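PDB 5AEB: LRA-12 from Uncultured bacterium, which is a class B3 metallo-beta-lactamase that binds two zinc ions and probably hydrolyses beta-lactam antibiotics, carbapenems among them. Local coordinates for residues Tyr36-Tyr41 / Val224-Ser229; Val113-Gly118 / Ser129-Ile134; Ile189-Phe195 / Glu264-Asn270. All coordinates share one frame. Residues are numbered along the deposited sequence.

Overall arrangement
From contact 1 to contact 3, the contacts move away from the centre of the chain. Contact 1 is the most central, its centre about 7 Å from that of the chain. It joins the loop before strand 41-45 of one sheet to the end of strand 222-225 of the other, and it holds a zinc ligand. Contact 2, centred about 16 Å out, is also largely buried but local: it closes the end of helix 111-115 with the following loop. Contact 3, centred about 21 Å out, is only partly buried and sets the C-terminal tail against the loop 189-195. Polar bonds dominate contact 1, main-chain bonds and a glycine-ended Schellman motif contact 2, and apolar and aromatic packing contact 3.

Contact 1. Residues Tyr36-Tyr41 / Val224-Ser229; sequences YDLACY and VASHAS. With ZN (zinc ion), chain C.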
loop_
_atom_site.group_PDB
_atom_site.type_symbol
_atom_site.label_atom_id
_atom_site.label_comp_id
_atom_site.label_asym_id
_atom_site.label_seq_id
_atom_site.Cartn_x
_atom_site.Cartn_y
_atom_site.Cartn_z
ATOM N N TYR A 36 -6.889 4.069 11.309
ATOM C CA TYR A 36 -6.200 5.239 11.775
ATOM C C TYR A 36 -4.730 5.218 11.298
ATOM O O TYR A 36 -4.211 6.277 10.946
ATOM C CB TYR A 36 -6.329 5.398 13.295
ATOM C CG TYR A 36 -5.771 6.712 13.787
ATOM C CD1 TYR A 36 -4.418 6.823 14.098
ATOM C CD2 TYR A 36 -6.590 7.848 13.941
ATOM C CE1 TYR A 36 -3.874 8.012 14.536
ATOM C CE2 TYR A 36 -6.052 9.055 14.392
ATOM C CZ TYR A 36 -4.689 9.128 14.681
ATOM O OH TYR A 36 -4.089 10.287 15.113
ATOM N N ASP A 37 -4.098 4.040 11.261
ATOM C CA ASP A 37 -2.724 3.867 10.713
ATOM C C ASP A 37 -2.544 2.940 9.483
ATOM O O ASP A 37 -1.589 3.105 8.741
ATOM C CB ASP A 37 -1.710 3.462 11.794
ATOM C CG ASP A 37 -0.250 3.708 11.358
ATOM O OD1 ASP A 37 0.123 4.851 10.993
ATOM O OD2 ASP A 37 0.542 2.758 11.377
ATOM N N LEU A 38 -3.430 1.968 9.260
ATOM C CA LEU A 38 -3.287 1.110 8.065
ATOM C C LEU A 38 -4.003 1.727 6.875
ATOM O O LEU A 38 -5.221 1.803 6.827
ATOM C CB LEU A 38 -3.706 -0.340 8.333
ATOM C CG LEU A 38 -3.054 -0.912 9.601
ATOM C CD1 LEU A 38 -3.447 -2.367 9.827
ATOM C CD2 LEU A 38 -1.534 -0.787 9.494
ATOM N N ALA A 39 -3.217 2.194 5.917
ATOM C CA ALA A 39 -3.735 3.034 4.835
ATOM C C ALA A 39 -4.288 2.169 3.734
ATOM O O ALA A 39 -3.604 1.272 3.211
ATOM C CB ALA A 39 -2.647 3.945 4.306
ATOM N N CYS A 40 -5.551 2.415 3.414
ATOM C CA CYS A 40 -6.236 1.756 2.310
ATOM C C CYS A 40 -6.849 2.852 1.468
ATOM O O CYS A 40 -7.313 3.886 2.000
ATOM C CB CYS A 40 -7.338 0.849 2.835
ATOM S SG CYS A 40 -6.701 -0.312 4.054
ATOM N N TYR A 41 -6.871 2.622 0.166
ATOM C CA TYR A 41 -7.301 3.649 -0.755
ATOM C C TYR A 41 -8.339 3.106 -1.700
ATOM O O TYR A 41 -8.313 1.912 -2.058
ATOM C CB TYR A 41 -6.099 4.204 -1.531
ATOM C CG TYR A 41 -5.017 4.737 -0.618
ATOM C CD1 TYR A 41 -5.116 6.005 -0.047
ATOM C CD2 TYR A 41 -3.897 3.961 -0.319
ATOM C CE1 TYR A 41 -4.127 6.490 0.799
ATOM C CE2 TYR A 41 -2.918 4.421 0.542
ATOM C CZ TYR A 41 -3.027 5.698 1.089
ATOM O OH TYR A 41 -2.036 6.152 1.934
ATOM N N VAL A 224 1.344 9.470 -0.924
ATOM C CA VAL A 224 0.785 8.857 0.264
ATOM C C VAL A 224 1.555 7.565 0.498
ATOM O O VAL A 224 2.365 7.157 -0.354
ATOM C CB VAL A 224 -0.730 8.584 0.114
ATOM C CG1 VAL A 224 -1.504 9.891 -0.058
ATOM C CG2 VAL A 224 -0.956 7.658 -1.072
ATOM N N ALA A 225 1.308 6.900 1.625
ATOM C CA ALA A 225 2.109 5.722 1.955
ATOM C C ALA A 225 1.254 4.593 2.526
ATOM O O ALA A 225 0.039 4.742 2.657
ATOM C CB ALA A 225 3.269 6.102 2.884
ATOM N N SER A 226 1.879 3.458 2.824
ATOM C CA SER A 226 1.171 2.303 3.340
ATOM C C SER A 226 0.687 2.487 4.797
ATOM O O SER A 226 -0.294 1.885 5.201
ATOM C CB SER A 226 2.050 1.066 3.216
ATOM O OG SER A 226 2.117 0.666 1.827
ATOM N N HIS A 227 1.379 3.322 5.561
ATOM C CA HIS A 227 0.948 3.673 6.929
ATOM C C HIS A 227 0.686 5.154 7.002
ATOM O O HIS A 227 1.478 5.939 6.478
ATOM C CB HIS A 227 2.014 3.271 7.965
ATOM C CG HIS A 227 2.113 1.777 8.188
ATOM N ND1 HIS A 227 1.549 1.157 9.251
ATOM C CD2 HIS A 227 2.755 0.788 7.453
ATOM C CE1 HIS A 227 1.767 -0.185 9.147
ATOM N NE2 HIS A 227 2.524 -0.401 8.065
ATOM N N ALA A 228 -0.393 5.563 7.686
ATOM C CA ALA A 228 -0.725 6.978 7.781
ATOM C C ALA A 228 0.453 7.758 8.371
ATOM O O ALA A 228 0.801 8.834 7.881
ATOM C CB ALA A 228 -1.991 7.203 8.583
ATOM N N SER A 229 1.096 7.187 9.384
ATOM C CA SER A 229 2.158 7.883 10.064
ATOM C C SER A 229 3.310 8.179 9.105
ATOM O O SER A 229 3.962 9.198 9.264
ATOM C CB SER A 229 2.640 7.114 11.302
ATOM O OG SER A 229 3.138 5.836 10.928
HETATM ZN ZN ZN C . 3.029 -2.141 7.150
HETATM O O HOH W 1 4.726 -1.462 6.687
HETATM O O HOH W 2 4.191 -3.665 6.943
#
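Asp37 has the largest area covered in this contact, and its carboxylate is held from two sides. Asp37 OD2 accepts a hydrogen bond from His227 ND1 at 2.8 Å. Asp37 OD1 accepts one from Ser229 N at 3.0 Å. The backbone adds to the grip: Ala228 N donates to Asp37 O at 2.9 Å, and Ala39 N donates to Ser226 O at 3.0 Å. These last two bonds flank the single beta bridge of Leu38 with His227. Tyr41 secures the far end. Tyr41 OH donates to Ala225 O at 2.6 Å, and Tyr41 CZ packs on Val224 CG2 at 3.6 Å. Between these points, the methyl group CB of Ala39 fits against Ala225 O at 3.3 Å. His227 is held at both ring nitrogens. ND1 faces Asp37, while His227 NE2 binds zinc at 2.0 Å. Leu38 CD2 lies 3.4 Å from His227 CE1 and packs against the ring. Asp88 and His89 complete the protein ligands of this zinc, and two waters bind it at 1.9 Å each. A carboxylate that orients a metal-bound histidine from behind is a second-shell interaction. Here it belongs to the second zinc site of a metallo-beta-lactamase.

Contact 2. Residues Val113-Gly118 / Ser129-Ile134; sequences VMADGG and SMFEPI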
loop_
_atom_site.group_PDB
_atom_site.type_symbol
_atom_site.label_atom_id
_atom_site.label_comp_id
_atom_site.label_asym_id
_atom_site.label_seq_id
_atom_site.Cartn_x
_atom_site.Cartn_y
_atom_site.Cartn_z
ATOM N N VAL A 113 4.596 -15.442 -1.668
ATOM C CA VAL A 113 4.269 -15.134 -0.287
ATOM C C VAL A 113 2.747 -14.977 -0.145
ATOM O O VAL A 113 2.169 -15.447 0.820
ATOM C CB VAL A 113 5.003 -13.873 0.204
ATOM C CG1 VAL A 113 4.457 -13.418 1.543
ATOM C CG2 VAL A 113 6.497 -14.147 0.331
ATOM N N MET A 114 2.104 -14.355 -1.138
ATOM C CA MET A 114 0.662 -14.120 -1.073
ATOM C C MET A 114 -0.128 -15.421 -1.129
ATOM O O MET A 114 -1.072 -15.603 -0.366
ATOM C CB MET A 114 0.195 -13.188 -2.190
ATOM C CG MET A 114 0.434 -11.731 -1.876
ATOM S SD MET A 114 0.164 -10.633 -3.286
ATOM C CE MET A 114 -1.623 -10.676 -3.478
ATOM N N ALA A 115 0.281 -16.301 -2.037
ATOM C CA ALA A 115 -0.333 -17.604 -2.213
ATOM C C ALA A 115 -0.166 -18.500 -0.969
ATOM O O ALA A 115 -1.004 -19.382 -0.729
ATOM C CB ALA A 115 0.224 -18.278 -3.466
ATOM N N ASP A 116 0.879 -18.284 -0.166
ATOM C CA ASP A 116 1.009 -19.075 1.091
ATOM C C ASP A 116 0.710 -18.308 2.378
ATOM O O ASP A 116 1.019 -18.787 3.466
ATOM C CB ASP A 116 2.361 -19.802 1.210
ATOM C CG ASP A 116 3.544 -18.843 1.278
ATOM O OD1 ASP A 116 3.471 -17.778 1.969
ATOM O OD2 ASP A 116 4.571 -19.163 0.629
ATOM N N GLY A 117 0.118 -17.126 2.254
ATOM C CA GLY A 117 -0.248 -16.356 3.439
ATOM C C GLY A 117 0.911 -15.894 4.318
ATOM O O GLY A 117 0.720 -15.635 5.520
ATOM N N GLY A 118 2.106 -15.778 3.737
ATOM C CA GLY A 118 3.260 -15.206 4.453
ATOM C C GLY A 118 4.171 -16.232 5.115
ATOM O O GLY A 118 5.160 -15.872 5.747
ATOM N N SER A 129 1.064 -19.636 8.082
ATOM C CA SER A 129 0.391 -18.469 7.477
ATOM C C SER A 129 0.055 -17.372 8.473
ATOM O O SER A 129 -0.537 -17.636 9.514
ATOM C CB SER A 129 -0.883 -18.885 6.736
ATOM O OG SER A 129 -0.564 -19.478 5.497
ATOM N N MET A 130 0.430 -16.136 8.135
ATOM C CA MET A 130 0.109 -14.965 8.964
ATOM C C MET A 130 -1.137 -14.191 8.519
ATOM O O MET A 130 -1.683 -13.395 9.269
ATOM C CB MET A 130 1.317 -14.048 9.064
ATOM C CG MET A 130 2.547 -14.739 9.638
ATOM S SD MET A 130 4.058 -13.960 9.029
ATOM C CE MET A 130 3.889 -12.385 9.851
ATOM N N PHE A 131 -1.580 -14.435 7.295
ATOM C CA PHE A 131 -2.849 -13.885 6.779
ATOM C C PHE A 131 -3.446 -14.913 5.811
ATOM O O PHE A 131 -2.720 -15.813 5.346
ATOM C CB PHE A 131 -2.637 -12.525 6.071
ATOM C CG PHE A 131 -1.635 -12.576 4.949
ATOM C CD1 PHE A 131 -2.036 -12.861 3.647
ATOM C CD2 PHE A 131 -0.288 -12.329 5.194
ATOM C CE1 PHE A 131 -1.099 -12.923 2.610
ATOM C CE2 PHE A 131 0.651 -12.370 4.167
ATOM C CZ PHE A 131 0.249 -12.664 2.864
ATOM N N GLU A 132 -4.743 -14.779 5.508
ATOM C CA GLU A 132 -5.402 -15.723 4.565
ATOM C C GLU A 132 -4.755 -15.636 3.179
ATOM O O GLU A 132 -4.697 -14.548 2.596
ATOM C CB GLU A 132 -6.919 -15.474 4.477
ATOM C CG GLU A 132 -7.709 -16.476 3.600
ATOM C CD GLU A 132 -7.754 -17.889 4.182
ATOM O OE1 GLU A 132 -7.767 -18.058 5.422
ATOM O OE2 GLU A 132 -7.746 -18.852 3.379
ATOM N N PRO A 133 -4.223 -16.766 2.670
ATOM C CA PRO A 133 -3.657 -16.803 1.317
ATOM C C PRO A 133 -4.595 -16.188 0.265
ATOM O O PRO A 133 -5.799 -16.316 0.359
ATOM C CB PRO A 133 -3.512 -18.298 1.038
ATOM C CG PRO A 133 -3.274 -18.885 2.392
ATOM C CD PRO A 133 -4.102 -18.066 3.350
ATOM N N ILE A 134 -4.018 -15.514 -0.717
ATOM C CA ILE A 134 -4.756 -15.040 -1.874
ATOM C C ILE A 134 -3.932 -15.359 -3.121
ATOM O O ILE A 134 -2.693 -15.284 -3.109
ATOM C CB ILE A 134 -5.045 -13.515 -1.899
ATOM C CG1 ILE A 134 -5.092 -12.866 -0.525
ATOM C CG2 ILE A 134 -6.392 -13.303 -2.568
ATOM C CD1 ILE A 134 -3.734 -12.388 -0.055
#
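Gly117 O takes two hydrogen bonds from the main chain opposite, from Met130 N at 2.7 Å and from Phe131 N at 3.1 Å. Ser129 OG donates to Asp116 O at 2.7 Å. Ile134 N donates to Met114 O at 3.0 Å. The acceptors lie at the end of helix 111-115 and in the turn just after it. The helix closes in a Schellman motif: Gly118 N bonds to Val113 O at 2.9 Å and Gly117 N to Met114 O at 3.3 Å. Gly117 CA, at positive phi, sits over the face of the Phe131 ring, 3.8 Å from the centroid, in a CH-pi contact. A CB here would collide with Phe131 O and Ser129 OG. Pro133 CB packs 3.3 Å from Ala115 O. The side chains of Met114 and Ile134 reach Leu104 on strand 103-107. The loop thus supplies donors to carbonyls at and just after the helix end, Met114 O taking a second one, and the absent side chain of Gly117 allows that approach.

Contact 3. Residues Ile189-Phe195 / Glu264-Asn270; sequences IVIEKKF and EYEKHLN
Residues 189-195 form an irregular loop: Ile189 (-104°/131°) and Ile191 (-83°/154°) are extended, with Val190 (-98°/-27°) kinked between them. Residues 264-267 are the last turn of helix 251-267, and His268 leaves it with positive phi (89°/11°). Leu269 is fully extended (-176°/170°). The register runs antiparallel: CA atoms of Glu192 and Asn270 are 4.9 Å apart, and those of Lys194 and His268 5.0 Å. One backbone hydrogen bond joins the segments, from Asn270 N to Ile191 O at 3.0 Å (167°). Ile189 (m, t) points toward the helix. Ile189 CD1 lies 3.6 Å from Tyr265 CA, and Ile189 CG2 3.8 Å from Leu269 CA. Leu269 CB packs 3.3 Å from Lys193 O. Phe195 (chi1 m, chi2 -46°) turns its ring to the helix end, where His268 CA sits over one face. Phe195 CE2 is 3.4 Å from Tyr265 CD1, rim to rim, and Phe195 CD2 is 3.5 Å from His268 ND1. The ring of His268 (chi1 m) is held by ND1 donating to Tyr265 O at 2.8 Å. Lys194 CG lies 3.8 Å from His268 CD2, at the ring edge. Tyr208 of helix 204-216 joins this aromatic cluster. Val190 points away, and its side chain touches the zinc ligand His161. With a single hydrogen bond, the contact depends mainly on apolar and aromatic packing between the C-terminal tail and a loop bordering the metal site.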
loop_
_atom_site.group_PDB
_atom_site.type_symbol
_atom_site.label_atom_id
_atom_site.label_comp_id
_atom_site.label_asym_id
_atom_site.label_seq_id
_atom_site.Cartn_x
_atom_site.Cartn_y
_atom_site.Cartn_z
ATOM N N ILE A 189 13.061 -1.032 6.701
ATOM C CA ILE A 189 13.714 -2.311 6.922
ATOM C C ILE A 189 13.056 -3.029 8.088
ATOM O O ILE A 189 12.866 -2.468 9.191
ATOM C CB ILE A 189 15.225 -2.141 7.172
ATOM C CG1 ILE A 189 15.882 -1.515 5.933
ATOM C CG2 ILE A 189 15.875 -3.468 7.586
ATOM C CD1 ILE A 189 17.286 -1.032 6.193
ATOM N N VAL A 190 12.740 -4.284 7.842
ATOM C CA VAL A 190 11.922 -5.058 8.744
ATOM C C VAL A 190 12.804 -5.940 9.646
ATOM O O VAL A 190 12.407 -6.290 10.750
ATOM C CB VAL A 190 10.897 -5.882 7.907
ATOM C CG1 VAL A 190 10.433 -7.142 8.618
ATOM C CG2 VAL A 190 9.714 -5.016 7.528
ATOM N N ILE A 191 13.987 -6.292 9.161
ATOM C CA ILE A 191 14.893 -7.191 9.881
ATOM C C ILE A 191 15.732 -6.464 10.932
ATOM O O ILE A 191 16.006 -5.267 10.823
ATOM C CB ILE A 191 15.831 -7.972 8.928
ATOM C CG1 ILE A 191 16.189 -7.131 7.695
ATOM C CG2 ILE A 191 15.147 -9.252 8.489
ATOM C CD1 ILE A 191 17.663 -6.968 7.399
ATOM N N GLU A 192 16.150 -7.193 11.953
ATOM C CA GLU A 192 17.020 -6.614 12.979
ATOM C C GLU A 192 18.498 -6.855 12.699
ATOM O O GLU A 192 19.345 -6.199 13.276
ATOM C CB GLU A 192 16.608 -7.104 14.372
ATOM C CG GLU A 192 15.241 -6.567 14.779
ATOM C CD GLU A 192 14.515 -7.445 15.784
ATOM O OE1 GLU A 192 14.361 -8.667 15.539
ATOM O OE2 GLU A 192 14.084 -6.905 16.828
ATOM N N LYS A 193 18.797 -7.779 11.791
ATOM C CA LYS A 193 20.179 -8.146 11.474
ATOM C C LYS A 193 20.722 -7.463 10.210
ATOM O O LYS A 193 20.005 -6.717 9.542
ATOM C CB LYS A 193 20.331 -9.679 11.401
ATOM C CG LYS A 193 19.501 -10.380 10.326
ATOM C CD LYS A 193 19.655 -11.898 10.400
ATOM C CE LYS A 193 18.685 -12.522 11.392
ATOM N NZ LYS A 193 19.163 -13.828 11.930
ATOM N N LYS A 194 22.000 -7.709 9.919
ATOM C CA LYS A 194 22.677 -7.197 8.730
ATOM C C LYS A 194 22.133 -7.872 7.475
ATOM O O LYS A 194 21.762 -9.053 7.517
ATOM C CB LYS A 194 24.180 -7.493 8.821
ATOM C CG LYS A 194 25.064 -6.318 9.192
ATOM C CD LYS A 194 24.868 -5.870 10.633
ATOM C CE LYS A 194 25.317 -4.426 10.826
ATOM N NZ LYS A 194 24.937 -3.986 12.192
ATOM N N PHE A 195 22.127 -7.141 6.362
ATOM C CA PHE A 195 21.682 -7.671 5.072
ATOM C C PHE A 195 22.365 -8.977 4.696
ATOM O O PHE A 195 21.699 -9.922 4.227
ATOM C CB PHE A 195 21.919 -6.651 3.953
ATOM C CG PHE A 195 20.983 -5.478 3.989
ATOM C CD1 PHE A 195 19.620 -5.661 4.172
ATOM C CD2 PHE A 195 21.466 -4.196 3.798
ATOM C CE1 PHE A 195 18.757 -4.577 4.197
ATOM C CE2 PHE A 195 20.608 -3.112 3.817
ATOM C CZ PHE A 195 19.251 -3.300 4.012
ATOM N N GLU A 264 19.247 4.292 7.409
ATOM C CA GLU A 264 18.849 3.012 7.934
ATOM C C GLU A 264 19.451 1.883 7.086
ATOM O O GLU A 264 20.018 0.928 7.624
ATOM C CB GLU A 264 17.331 2.927 7.977
ATOM C CG GLU A 264 16.797 1.723 8.714
ATOM C CD GLU A 264 17.180 1.742 10.167
ATOM O OE1 GLU A 264 18.367 1.544 10.478
ATOM O OE2 GLU A 264 16.293 1.964 11.006
ATOM N N TYR A 265 19.318 1.998 5.764
ATOM C CA TYR A 265 19.913 1.075 4.813
ATOM C C TYR A 265 21.429 0.917 5.031
ATOM O O TYR A 265 21.940 -0.201 4.989
ATOM C CB TYR A 265 19.607 1.532 3.385
ATOM C CG TYR A 265 20.519 0.982 2.304
ATOM C CD1 TYR A 265 20.401 -0.330 1.872
ATOM C CD2 TYR A 265 21.494 1.778 1.712
ATOM C CE1 TYR A 265 21.216 -0.832 0.882
ATOM C CE2 TYR A 265 22.318 1.278 0.718
ATOM C CZ TYR A 265 22.171 -0.031 0.319
ATOM O OH TYR A 265 22.975 -0.539 -0.664
ATOM N N GLU A 266 22.120 2.029 5.273
ATOM C CA GLU A 266 23.565 2.048 5.542
ATOM C C GLU A 266 23.980 1.288 6.804
ATOM O O GLU A 266 24.987 0.582 6.801
ATOM C CB GLU A 266 24.093 3.492 5.599
ATOM C CG GLU A 266 24.312 4.124 4.232
ATOM C CD GLU A 266 24.457 5.639 4.281
ATOM O OE1 GLU A 266 25.050 6.174 5.248
ATOM O OE2 GLU A 266 23.988 6.310 3.335
ATOM N N LYS A 267 23.223 1.444 7.877
ATOM C CA LYS A 267 23.428 0.664 9.087
ATOM C C LYS A 267 23.178 -0.837 8.849
ATOM O O LYS A 267 23.808 -1.687 9.490
ATOM C CB LYS A 267 22.483 1.164 10.180
ATOM C CG LYS A 267 22.869 2.506 10.795
ATOM C CD LYS A 267 21.796 2.993 11.761
ATOM C CE LYS A 267 22.336 4.053 12.720
ATOM N NZ LYS A 267 22.764 5.293 12.014
ATOM N N HIS A 268 22.246 -1.105 7.921
ATOM C CA HIS A 268 21.633 -2.401 7.557
ATOM C C HIS A 268 20.346 -2.861 8.317
ATOM O O HIS A 268 19.932 -3.993 8.116
ATOM C CB HIS A 268 22.688 -3.528 7.361
ATOM C CG HIS A 268 23.904 -3.129 6.516
ATOM N ND1 HIS A 268 23.849 -2.216 5.519
ATOM C CD2 HIS A 268 25.250 -3.574 6.562
ATOM C CE1 HIS A 268 25.075 -2.080 4.951
ATOM N NE2 HIS A 268 25.935 -2.907 5.595
ATOM N N LEU A 269 19.660 -2.030 9.137
ATOM C CA LEU A 269 18.605 -2.608 10.017
ATOM C C LEU A 269 17.648 -1.763 10.960
ATOM O O LEU A 269 17.786 -0.635 11.187
ATOM C CB LEU A 269 19.241 -3.740 10.856
ATOM C CG LEU A 269 20.289 -3.309 11.944
ATOM C CD1 LEU A 269 19.676 -3.235 13.356
ATOM C CD2 LEU A 269 21.565 -4.168 11.970
ATOM N N ASN A 270 16.651 -2.464 11.489
ATOM C CA ASN A 270 15.654 -1.957 12.416
ATOM C C ASN A 270 14.330 -2.672 12.194
ATOM O O ASN A 270 13.964 -3.578 12.945
ATOM C CB ASN A 270 15.455 -0.458 12.260
ATOM C CG ASN A 270 14.843 0.183 13.499
ATOM O OD1 ASN A 270 14.880 -0.390 14.594
ATOM N ND2 ASN A 270 14.276 1.384 13.336
#